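Local coordinates for uncharacterized protein (Aeromonas hydrophila J-1, PDB 6R1J) that probably serves as the C component of a tripartite alpha-pore-forming toxin, seen here in its soluble form, at residues A42-Q47 with L103-S108; A119-G124 with G199-T204; A60-Q65 with T256-L261; G4-S9 with Q49-Q54. The protein carries 3 engineered substitutions. All coordinates share one frame; numbering follows the deposited sequence.

The four contacts tie together five helices of an elongated, all-helical chain. Contacts 1, 3 and 4 use helix 28-70: contact 4 adjoins contact 1 in sequence, their centres about 12 Å apart, and contact 3 lies about 17 Å from contact 4, centre to centre. Contact 2 stands apart, joining helices 78-157 and 163-236, its centre about 23 Å from contact 1's and about 43 Å from contact 3's. The side chains of R259 and L6 are about 9 Å from a bound sodium ion, those of L44 and F200 about 12 Å; none coordinates sodium, whose ligands are T224 and D264. Contacts 2, 3 and 4 also touch the third subunit.

Contact 1: A42-Q47 with L103-S108; sequences AALLPQ and LTASQS
L44 and A105 are the facing residues of two helical segments, their CA atoms 7.5 Å apart, and the turn that carries L44 is irregular: it is wider, pi-type, at 42-44, and the helix kinks at P46, whose ring nitrogen has no hydrogen to give to the preceding turn. L44 reaches across with CG anti to its backbone N (chi1 173°), which sends the isobutyl end to the other helix, where its two methyls divide the work. CD1 meets A105 CB at 3.8 Å, methyl against methyl. CD2 settles over S106 instead, 3.6 Å from S106 OG and 3.8 Å from S106 CA. The S106 hydroxyl is therefore touched by carbon on this side, yet it is not left without a polar partner, for it is hydrogen-bonded to the carbonyl of T102 one turn back in its own helix. The contact buries 118 Å² over both segments. F211 of helix 163-236 packs on both L44 and S106, so a third helix closes over the junction, while L45 turns to I10 and M13 of helix 5-21. The chemistry is that of a small apolar joint: one leucine fork rests on an alanine and a serine, and since the serine's hydroxyl is already spent on its own backbone, the two helices are held here by dispersion and exclusion of water, without a polar link between the segments.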
# COMPACT_ATOMS: atom_id res chain seq x y z
N ALA A 42 8.12 22.26 -16.93
CA ALA A 42 8.81 23.26 -17.78
C ALA A 42 7.83 24.25 -18.42
O ALA A 42 8.08 25.43 -18.36
CB ALA A 42 9.61 22.58 -18.87
N ALA A 43 6.78 23.77 -19.07
CA ALA A 43 5.90 24.58 -19.94
C ALA A 43 4.52 24.86 -19.32
O ALA A 43 4.12 26.02 -19.31
CB ALA A 43 5.79 23.88 -21.27
N LEU A 44 3.84 23.87 -18.72
CA LEU A 44 2.42 24.07 -18.34
C LEU A 44 2.32 24.79 -16.97
O LEU A 44 1.49 25.72 -16.89
CB LEU A 44 1.67 22.74 -18.37
CG LEU A 44 0.23 22.75 -17.83
CD1 LEU A 44 -0.69 23.59 -18.70
CD2 LEU A 44 -0.31 21.33 -17.71
N LEU A 45 3.15 24.48 -15.98
CA LEU A 45 2.97 25.12 -14.64
C LEU A 45 3.24 26.62 -14.75
O LEU A 45 2.52 27.38 -14.12
CB LEU A 45 3.77 24.40 -13.57
CG LEU A 45 3.37 22.94 -13.35
CD1 LEU A 45 4.11 22.36 -12.18
CD2 LEU A 45 1.86 22.77 -13.19
N PRO A 46 4.21 27.13 -15.54
CA PRO A 46 4.31 28.58 -15.79
C PRO A 46 3.03 29.17 -16.43
O PRO A 46 2.64 30.25 -16.03
CB PRO A 46 5.55 28.70 -16.69
CG PRO A 46 6.40 27.51 -16.26
CD PRO A 46 5.37 26.41 -16.09
N GLN A 47 2.38 28.48 -17.36
CA GLN A 47 1.12 28.94 -17.98
C GLN A 47 0.02 28.94 -16.93
O GLN A 47 -0.85 29.86 -16.97
CB GLN A 47 0.68 28.10 -19.19
CG GLN A 47 1.62 28.20 -20.39
CD GLN A 47 1.27 27.16 -21.44
OE1 GLN A 47 0.79 26.07 -21.15
NE2 GLN A 47 1.56 27.48 -22.69
N LEU A 103 -7.21 24.41 -18.68
CA LEU A 103 -7.83 23.18 -18.17
C LEU A 103 -7.59 22.07 -19.21
O LEU A 103 -7.25 20.96 -18.82
CB LEU A 103 -9.32 23.42 -17.97
CG LEU A 103 -10.11 22.23 -17.45
CD1 LEU A 103 -9.58 21.74 -16.12
CD2 LEU A 103 -11.59 22.56 -17.35
N THR A 104 -7.81 22.37 -20.49
CA THR A 104 -7.64 21.37 -21.58
C THR A 104 -6.20 20.83 -21.56
O THR A 104 -6.06 19.62 -21.51
CB THR A 104 -8.01 21.96 -22.95
OG1 THR A 104 -9.39 22.25 -22.90
CG2 THR A 104 -7.75 21.00 -24.10
N ALA A 105 -5.18 21.69 -21.59
CA ALA A 105 -3.77 21.25 -21.57
C ALA A 105 -3.53 20.37 -20.33
O ALA A 105 -2.87 19.30 -20.44
CB ALA A 105 -2.82 22.41 -21.62
N SER A 106 -4.07 20.75 -19.17
CA SER A 106 -3.89 19.98 -17.92
C SER A 106 -4.53 18.59 -18.05
O SER A 106 -3.86 17.62 -17.72
CB SER A 106 -4.41 20.73 -16.72
OG SER A 106 -3.65 21.92 -16.54
N GLN A 107 -5.80 18.52 -18.42
CA GLN A 107 -6.50 17.23 -18.56
C GLN A 107 -5.76 16.33 -19.58
O GLN A 107 -5.66 15.12 -19.30
CB GLN A 107 -7.95 17.44 -18.94
CG GLN A 107 -8.77 17.91 -17.76
CD GLN A 107 -10.11 18.43 -18.22
OE1 GLN A 107 -10.24 18.90 -19.35
NE2 GLN A 107 -11.10 18.32 -17.34
N SER A 108 -5.30 16.88 -20.70
CA SER A 108 -4.55 16.09 -21.73
C SER A 108 -3.36 15.42 -21.08
O SER A 108 -3.21 14.23 -21.21
CB SER A 108 -4.08 16.92 -22.88
OG SER A 108 -5.21 17.46 -23.51

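Contact 2: A119-G124 with G199-T204; sequences ALQRIG and GFLGQT
L120 of helix 78-157 faces L201 of helix 163-236, their CA atoms 7.7 Å apart, and its side chain can be followed outward atom by atom. At the root, L120 CB rests on the forked end of L201, 3.8 Å from CD2 and 4.1 Å from CD1. CG stands anti to the carbonyl carbon (chi1 -78°), which carries the far branch over to F200. There CD1 comes to 3.7 Å from F200 CE2, touching the ring at its edge and near its plane, with L201 CD2 also close by. The side chains of L120 and F200 cross at about a right angle. One face of the same ring is covered from within its own helix by T204 CG2, which lies toward the rim, and F23 adds an edge-to-face ring pair. On the outer flank, the aliphatic CG of Q121 lies 4.1 Å from L201 CD1, so L201 CD1 sits in the notch between L120 CB and the stem of Q121. P27 and L26, in the turn between helices 5-21 and 28-70, pack on L120 and F200, and R122 forms a salt bridge with E126 of the second subunit. The two segments run antiparallel at 158°, with axes 11.1 Å apart. This is the layout of a long antiparallel helical hairpin, its two arms joined by the short connection between residues 157 and 163, and it fits the extended helical form of ClyA-like alpha-pore-forming toxins.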
# COMPACT_ATOMS: atom_id res chain seq x y z
N ALA A 119 -0.81 1.01 -17.85
CA ALA A 119 0.12 0.17 -18.66
C ALA A 119 1.24 -0.34 -17.75
O ALA A 119 1.57 -1.52 -17.81
CB ALA A 119 0.67 0.94 -19.86
N LEU A 120 1.82 0.50 -16.88
CA LEU A 120 2.87 0.02 -15.94
C LEU A 120 2.32 -1.03 -14.96
O LEU A 120 3.07 -1.98 -14.68
CB LEU A 120 3.47 1.20 -15.17
CG LEU A 120 4.47 2.03 -15.96
CD1 LEU A 120 4.92 3.22 -15.12
CD2 LEU A 120 5.64 1.17 -16.42
N GLN A 121 1.09 -0.84 -14.50
CA GLN A 121 0.41 -1.79 -13.58
C GLN A 121 0.25 -3.16 -14.26
O GLN A 121 0.55 -4.15 -13.61
CB GLN A 121 -0.92 -1.20 -13.15
CG GLN A 121 -0.73 -0.09 -12.13
CD GLN A 121 -2.08 0.38 -11.68
OE1 GLN A 121 -2.56 1.44 -12.06
NE2 GLN A 121 -2.75 -0.51 -10.96
N ARG A 122 -0.14 -3.20 -15.54
CA ARG A 122 -0.27 -4.48 -16.29
C ARG A 122 1.10 -5.15 -16.31
O ARG A 122 1.19 -6.33 -16.02
CB ARG A 122 -0.76 -4.30 -17.73
CG ARG A 122 -2.15 -3.71 -17.86
CD ARG A 122 -2.61 -3.75 -19.32
NE ARG A 122 -3.97 -3.27 -19.42
CZ ARG A 122 -4.32 -2.05 -19.77
NH1 ARG A 122 -3.40 -1.14 -20.11
NH2 ARG A 122 -5.60 -1.75 -19.79
N ILE A 123 2.15 -4.37 -16.53
CA ILE A 123 3.54 -4.88 -16.56
C ILE A 123 3.92 -5.44 -15.18
O ILE A 123 4.55 -6.51 -15.15
CB ILE A 123 4.48 -3.78 -17.07
CG1 ILE A 123 4.23 -3.54 -18.56
CG2 ILE A 123 5.93 -4.14 -16.81
CD1 ILE A 123 5.03 -2.40 -19.16
N GLY A 124 3.53 -4.77 -14.09
CA GLY A 124 3.85 -5.24 -12.72
C GLY A 124 3.18 -6.58 -12.45
O GLY A 124 3.80 -7.45 -11.87
N GLY A 199 7.83 1.67 -6.43
CA GLY A 199 8.30 2.99 -5.97
C GLY A 199 8.00 4.05 -7.00
O GLY A 199 7.47 5.14 -6.66
N PHE A 200 8.30 3.78 -8.26
CA PHE A 200 8.05 4.76 -9.35
C PHE A 200 6.56 5.06 -9.48
O PHE A 200 6.14 6.21 -9.60
CB PHE A 200 8.61 4.20 -10.67
CG PHE A 200 8.39 5.13 -11.81
CD1 PHE A 200 9.30 6.14 -12.08
CD2 PHE A 200 7.32 4.95 -12.67
CE1 PHE A 200 9.11 6.99 -13.17
CE2 PHE A 200 7.14 5.80 -13.76
CZ PHE A 200 8.03 6.82 -14.01
N LEU A 201 5.73 4.03 -9.52
CA LEU A 201 4.26 4.22 -9.61
C LEU A 201 3.72 5.01 -8.39
O LEU A 201 2.82 5.79 -8.59
CB LEU A 201 3.59 2.85 -9.72
CG LEU A 201 3.53 2.29 -11.14
CD1 LEU A 201 3.15 0.82 -11.13
CD2 LEU A 201 2.53 3.10 -11.96
N GLY A 202 4.25 4.79 -7.20
CA GLY A 202 3.90 5.60 -6.00
C GLY A 202 4.16 7.08 -6.27
O GLY A 202 3.29 7.91 -5.98
N GLN A 203 5.26 7.42 -6.93
CA GLN A 203 5.59 8.83 -7.21
C GLN A 203 4.72 9.34 -8.33
O GLN A 203 4.25 10.49 -8.22
CB GLN A 203 7.07 8.99 -7.52
CG GLN A 203 7.93 8.70 -6.32
CD GLN A 203 7.57 9.66 -5.22
OE1 GLN A 203 7.67 10.88 -5.39
NE2 GLN A 203 7.16 9.10 -4.09
N THR A 204 4.43 8.54 -9.37
CA THR A 204 3.60 9.03 -10.47
C THR A 204 2.15 9.13 -9.99
O THR A 204 1.46 10.03 -10.45
CB THR A 204 3.75 8.24 -11.78
OG1 THR A 204 3.24 6.94 -11.65
CG2 THR A 204 5.19 8.07 -12.19

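Contact 3: A60-Q65 with T256-L261; sequences ARLELQ and TEVRTL
E63 and R259 meet because their torsions bring the ends of two extended chains together: a chi1 of 177° swings E63 CG to the far side from its own nitrogen and the chain stays stretched beyond it, while R259, with CG anti to the carbonyl carbon, runs out straight from CG to NE. The two chains cross at about a right angle. The guanidinium then forms a side-on salt bridge of two hydrogen bonds, both to one oxygen: R259 NE is 2.8 Å from E63 OE1 and R259 NH2 is 3.0 Å from the same atom, the first bond being the straighter. OE1 lies almost in the guanidinium plane and receives NH2 through its anti lone pair, whereas NE meets it on the anti side but out of the carboxylate plane. The planes of the two groups are 74° apart, so this is not the flat, two-oxygen form of the pair. Deeper in the interface V258 supplies the apolar part. Its CG1 lies 3.8 Å from E63 CB, and its CG2 presses against L62 CD2 at 3.5 Å, tighter than an ordinary carbon contact. The helices run antiparallel at 154°, axes 9.5 Å apart. L228 and V88 also touch L62, placing it among four helices, and Q262 gives a hydrogen bond to E63 OE2. Each carboxylate oxygen thus has a donor from helix 244-264, which probably stabilises the charged form of E63 and pairs a salt bridge on the more open side with a close leucine-valine contact in the buried part.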
# COMPACT_ATOMS: atom_id res chain seq x y z
N ALA A 60 -9.68 41.94 -9.71
CA ALA A 60 -9.43 43.19 -8.95
C ALA A 60 -10.05 44.36 -9.72
O ALA A 60 -10.82 45.12 -9.14
CB ALA A 60 -7.96 43.40 -8.72
N ARG A 61 -9.82 44.43 -11.02
CA ARG A 61 -10.39 45.51 -11.86
C ARG A 61 -11.92 45.42 -11.85
O ARG A 61 -12.60 46.47 -11.63
CB ARG A 61 -9.75 45.47 -13.23
CG ARG A 61 -10.53 46.19 -14.32
CD ARG A 61 -9.80 46.13 -15.65
NE ARG A 61 -10.68 46.64 -16.69
CZ ARG A 61 -10.72 47.90 -17.11
NH1 ARG A 61 -11.59 48.26 -18.04
NH2 ARG A 61 -9.88 48.79 -16.62
N LEU A 62 -12.50 44.23 -12.05
CA LEU A 62 -13.97 44.11 -12.12
C LEU A 62 -14.61 44.35 -10.73
O LEU A 62 -15.71 44.90 -10.70
CB LEU A 62 -14.38 42.75 -12.70
CG LEU A 62 -15.89 42.56 -12.87
CD1 LEU A 62 -16.51 43.64 -13.72
CD2 LEU A 62 -16.18 41.19 -13.45
N GLU A 63 -13.97 43.93 -9.64
CA GLU A 63 -14.49 44.18 -8.27
C GLU A 63 -14.74 45.69 -8.08
O GLU A 63 -15.87 46.06 -7.65
CB GLU A 63 -13.53 43.69 -7.20
CG GLU A 63 -14.02 44.00 -5.80
CD GLU A 63 -13.07 43.60 -4.67
OE1 GLU A 63 -13.57 43.32 -3.60
OE2 GLU A 63 -11.87 43.50 -4.91
N LEU A 64 -13.78 46.53 -8.45
CA LEU A 64 -13.93 48.01 -8.29
C LEU A 64 -14.99 48.55 -9.28
O LEU A 64 -15.86 49.34 -8.89
CB LEU A 64 -12.54 48.62 -8.49
CG LEU A 64 -12.44 50.14 -8.33
CD1 LEU A 64 -13.05 50.60 -7.01
CD2 LEU A 64 -10.98 50.57 -8.44
N GLN A 65 -15.02 48.05 -10.51
CA GLN A 65 -16.05 48.45 -11.50
C GLN A 65 -17.43 48.15 -10.94
O GLN A 65 -18.30 49.03 -11.04
CB GLN A 65 -15.82 47.76 -12.84
CG GLN A 65 -14.62 48.25 -13.62
CD GLN A 65 -14.36 47.37 -14.83
OE1 GLN A 65 -14.68 46.17 -14.83
NE2 GLN A 65 -13.74 47.94 -15.85
N THR A 256 -20.29 38.84 -5.90
CA THR A 256 -20.01 37.60 -5.11
C THR A 256 -19.12 36.66 -5.93
O THR A 256 -18.20 36.03 -5.34
CB THR A 256 -21.26 36.85 -4.61
OG1 THR A 256 -21.95 36.20 -5.67
CG2 THR A 256 -22.22 37.74 -3.83
N GLU A 257 -19.34 36.57 -7.25
CA GLU A 257 -18.57 35.61 -8.10
C GLU A 257 -17.17 36.16 -8.26
O GLU A 257 -16.21 35.37 -8.16
CB GLU A 257 -19.28 35.35 -9.44
CG GLU A 257 -20.70 34.80 -9.29
CD GLU A 257 -20.79 33.42 -8.63
OE1 GLU A 257 -19.75 32.79 -8.41
OE2 GLU A 257 -21.90 33.00 -8.28
N VAL A 258 -17.03 37.48 -8.49
CA VAL A 258 -15.69 38.12 -8.60
C VAL A 258 -14.90 37.83 -7.33
O VAL A 258 -13.73 37.50 -7.45
CB VAL A 258 -15.77 39.64 -8.84
CG1 VAL A 258 -14.41 40.29 -8.68
CG2 VAL A 258 -16.35 39.93 -10.20
N ARG A 259 -15.51 37.98 -6.16
CA ARG A 259 -14.80 37.73 -4.87
C ARG A 259 -14.50 36.24 -4.73
O ARG A 259 -13.49 35.88 -4.13
CB ARG A 259 -15.64 38.29 -3.72
CG ARG A 259 -15.60 39.81 -3.77
CD ARG A 259 -16.26 40.53 -2.63
NE ARG A 259 -15.89 41.94 -2.80
CZ ARG A 259 -16.64 42.94 -2.38
NH1 ARG A 259 -17.79 42.64 -1.83
NH2 ARG A 259 -16.27 44.19 -2.56
N THR A 260 -15.38 35.37 -5.21
CA THR A 260 -15.09 33.91 -5.24
C THR A 260 -13.80 33.70 -6.04
O THR A 260 -12.95 32.96 -5.58
CB THR A 260 -16.30 33.11 -5.70
OG1 THR A 260 -17.34 33.44 -4.77
CG2 THR A 260 -16.06 31.60 -5.66
N LEU A 261 -13.64 34.29 -7.21
CA LEU A 261 -12.40 34.07 -8.00
C LEU A 261 -11.16 34.44 -7.19
O LEU A 261 -10.10 33.75 -7.29
CB LEU A 261 -12.41 34.98 -9.22
CG LEU A 261 -13.31 34.60 -10.36
CD1 LEU A 261 -13.28 35.71 -11.40
CD2 LEU A 261 -12.90 33.26 -10.97

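Contact 4: G4-S9 with Q49-Q54; sequences GILSQS and QTMQQQ
L6 and Q52 approach from opposite directions, each side chain aimed into the gap between antiparallel helices whose axes are 11.4 Å apart and lie at 168°. Q52 is drawn out at full length: a chi1 of -177° turns it away from its own backbone nitrogen and carries the amide to L6. The nitrogen end lies alongside the leucine: NE2 is 4.0 Å from L6 CB, and L6 CD1 is 4.1 Å from both NE2 and CD of Q52. These are van der Waals contacts, since the amide finds its polar partners elsewhere: NE2 bonds to the carbonyl of A265, and OE1 accepts a hydrogen bond from a water at 2.7 Å from Q52 OE1. That water also sits 2.8 Å from S7 OG, so a water bridge joins the two segments. On the other flank M51 bends its tail back toward L6, bringing its CE to 4.3 Å from L6 CD1, a loose methyl-to-methyl contact. The joint therefore has an apolar side, L6 with M51, and a water-bridged side, S7 with Q52. Around it, M51 packs on T99 and T102 of helix 78-157, and R217 of helix 163-236 touches L6. The C-terminal tail lies across the start of helix 5-21, where G4 shares backbone hydrogen bonds with H267 of the purification tag, and Q8 bonds to N188 and G185 of the third subunit.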
# COMPACT_ATOMS: atom_id res chain seq x y z
N GLY A 4 -1.80 28.94 -0.97
CA GLY A 4 -3.01 28.70 -1.80
C GLY A 4 -2.99 27.33 -2.48
O GLY A 4 -1.88 26.81 -2.68
N ILE A 5 -4.15 26.78 -2.86
CA ILE A 5 -4.28 25.41 -3.46
C ILE A 5 -3.51 25.33 -4.79
O ILE A 5 -2.84 24.31 -4.98
CB ILE A 5 -5.75 24.95 -3.59
CG1 ILE A 5 -6.39 24.79 -2.22
CG2 ILE A 5 -5.88 23.64 -4.36
CD1 ILE A 5 -5.77 23.68 -1.39
N LEU A 6 -3.54 26.36 -5.63
CA LEU A 6 -2.74 26.31 -6.89
C LEU A 6 -1.26 26.26 -6.54
O LEU A 6 -0.55 25.39 -7.11
CB LEU A 6 -3.09 27.48 -7.80
CG LEU A 6 -4.47 27.37 -8.43
CD1 LEU A 6 -4.80 28.60 -9.25
CD2 LEU A 6 -4.60 26.12 -9.29
N SER A 7 -0.80 27.15 -5.65
CA SER A 7 0.61 27.25 -5.23
C SER A 7 1.11 25.93 -4.63
O SER A 7 2.24 25.49 -4.98
CB SER A 7 0.81 28.41 -4.26
OG SER A 7 0.52 29.64 -4.90
N GLN A 8 0.29 25.29 -3.80
CA GLN A 8 0.69 24.03 -3.14
C GLN A 8 0.83 22.91 -4.17
O GLN A 8 1.80 22.16 -4.08
CB GLN A 8 -0.32 23.63 -2.08
CG GLN A 8 -0.18 24.47 -0.82
CD GLN A 8 -1.03 23.91 0.30
OE1 GLN A 8 -1.09 22.69 0.47
NE2 GLN A 8 -1.66 24.79 1.06
N SER A 9 -0.16 22.79 -5.04
CA SER A 9 -0.25 21.72 -6.06
C SER A 9 0.98 21.84 -6.95
O SER A 9 1.66 20.84 -7.19
CB SER A 9 -1.51 21.84 -6.87
OG SER A 9 -2.65 21.58 -6.09
N GLN A 49 0.58 29.54 -13.70
CA GLN A 49 0.91 30.73 -12.86
C GLN A 49 0.48 32.02 -13.60
O GLN A 49 -0.10 32.88 -12.97
CB GLN A 49 2.37 30.71 -12.45
CG GLN A 49 2.70 29.58 -11.48
CD GLN A 49 4.16 29.25 -11.47
OE1 GLN A 49 4.82 29.29 -12.51
NE2 GLN A 49 4.68 28.91 -10.29
N THR A 50 0.69 32.12 -14.91
CA THR A 50 0.26 33.27 -15.72
C THR A 50 -1.27 33.39 -15.63
O THR A 50 -1.78 34.50 -15.39
CB THR A 50 0.78 33.16 -17.16
OG1 THR A 50 2.19 33.33 -17.05
CG2 THR A 50 0.22 34.21 -18.11
N MET A 51 -1.99 32.28 -15.77
CA MET A 51 -3.46 32.27 -15.76
C MET A 51 -3.95 32.81 -14.42
O MET A 51 -4.89 33.63 -14.42
CB MET A 51 -4.03 30.88 -15.99
CG MET A 51 -5.50 30.84 -15.75
SD MET A 51 -6.10 29.28 -15.14
CE MET A 51 -5.50 29.39 -13.46
N GLN A 52 -3.36 32.34 -13.33
CA GLN A 52 -3.65 32.78 -11.94
C GLN A 52 -3.46 34.31 -11.83
O GLN A 52 -4.36 34.97 -11.33
CB GLN A 52 -2.71 32.07 -10.97
CG GLN A 52 -2.97 32.39 -9.51
CD GLN A 52 -2.06 31.57 -8.63
OE1 GLN A 52 -1.01 31.10 -9.08
NE2 GLN A 52 -2.45 31.37 -7.38
N GLN A 53 -2.32 34.84 -12.23
CA GLN A 53 -2.02 36.30 -12.20
C GLN A 53 -3.08 37.06 -13.02
O GLN A 53 -3.57 38.08 -12.51
CB GLN A 53 -0.59 36.55 -12.68
CG GLN A 53 0.44 36.18 -11.62
CD GLN A 53 1.87 36.04 -12.08
OE1 GLN A 53 2.20 36.11 -13.27
NE2 GLN A 53 2.75 35.82 -11.12
N GLN A 54 -3.48 36.55 -14.20
CA GLN A 54 -4.43 37.24 -15.10
C GLN A 54 -5.85 37.20 -14.51
O GLN A 54 -6.58 38.21 -14.61
CB GLN A 54 -4.35 36.67 -16.52
CG GLN A 54 -3.05 37.04 -17.21
CD GLN A 54 -2.98 36.60 -18.65
OE1 GLN A 54 -1.93 36.21 -19.15
NE2 GLN A 54 -4.10 36.62 -19.31
O HOH W 1 0.61 29.48 -7.68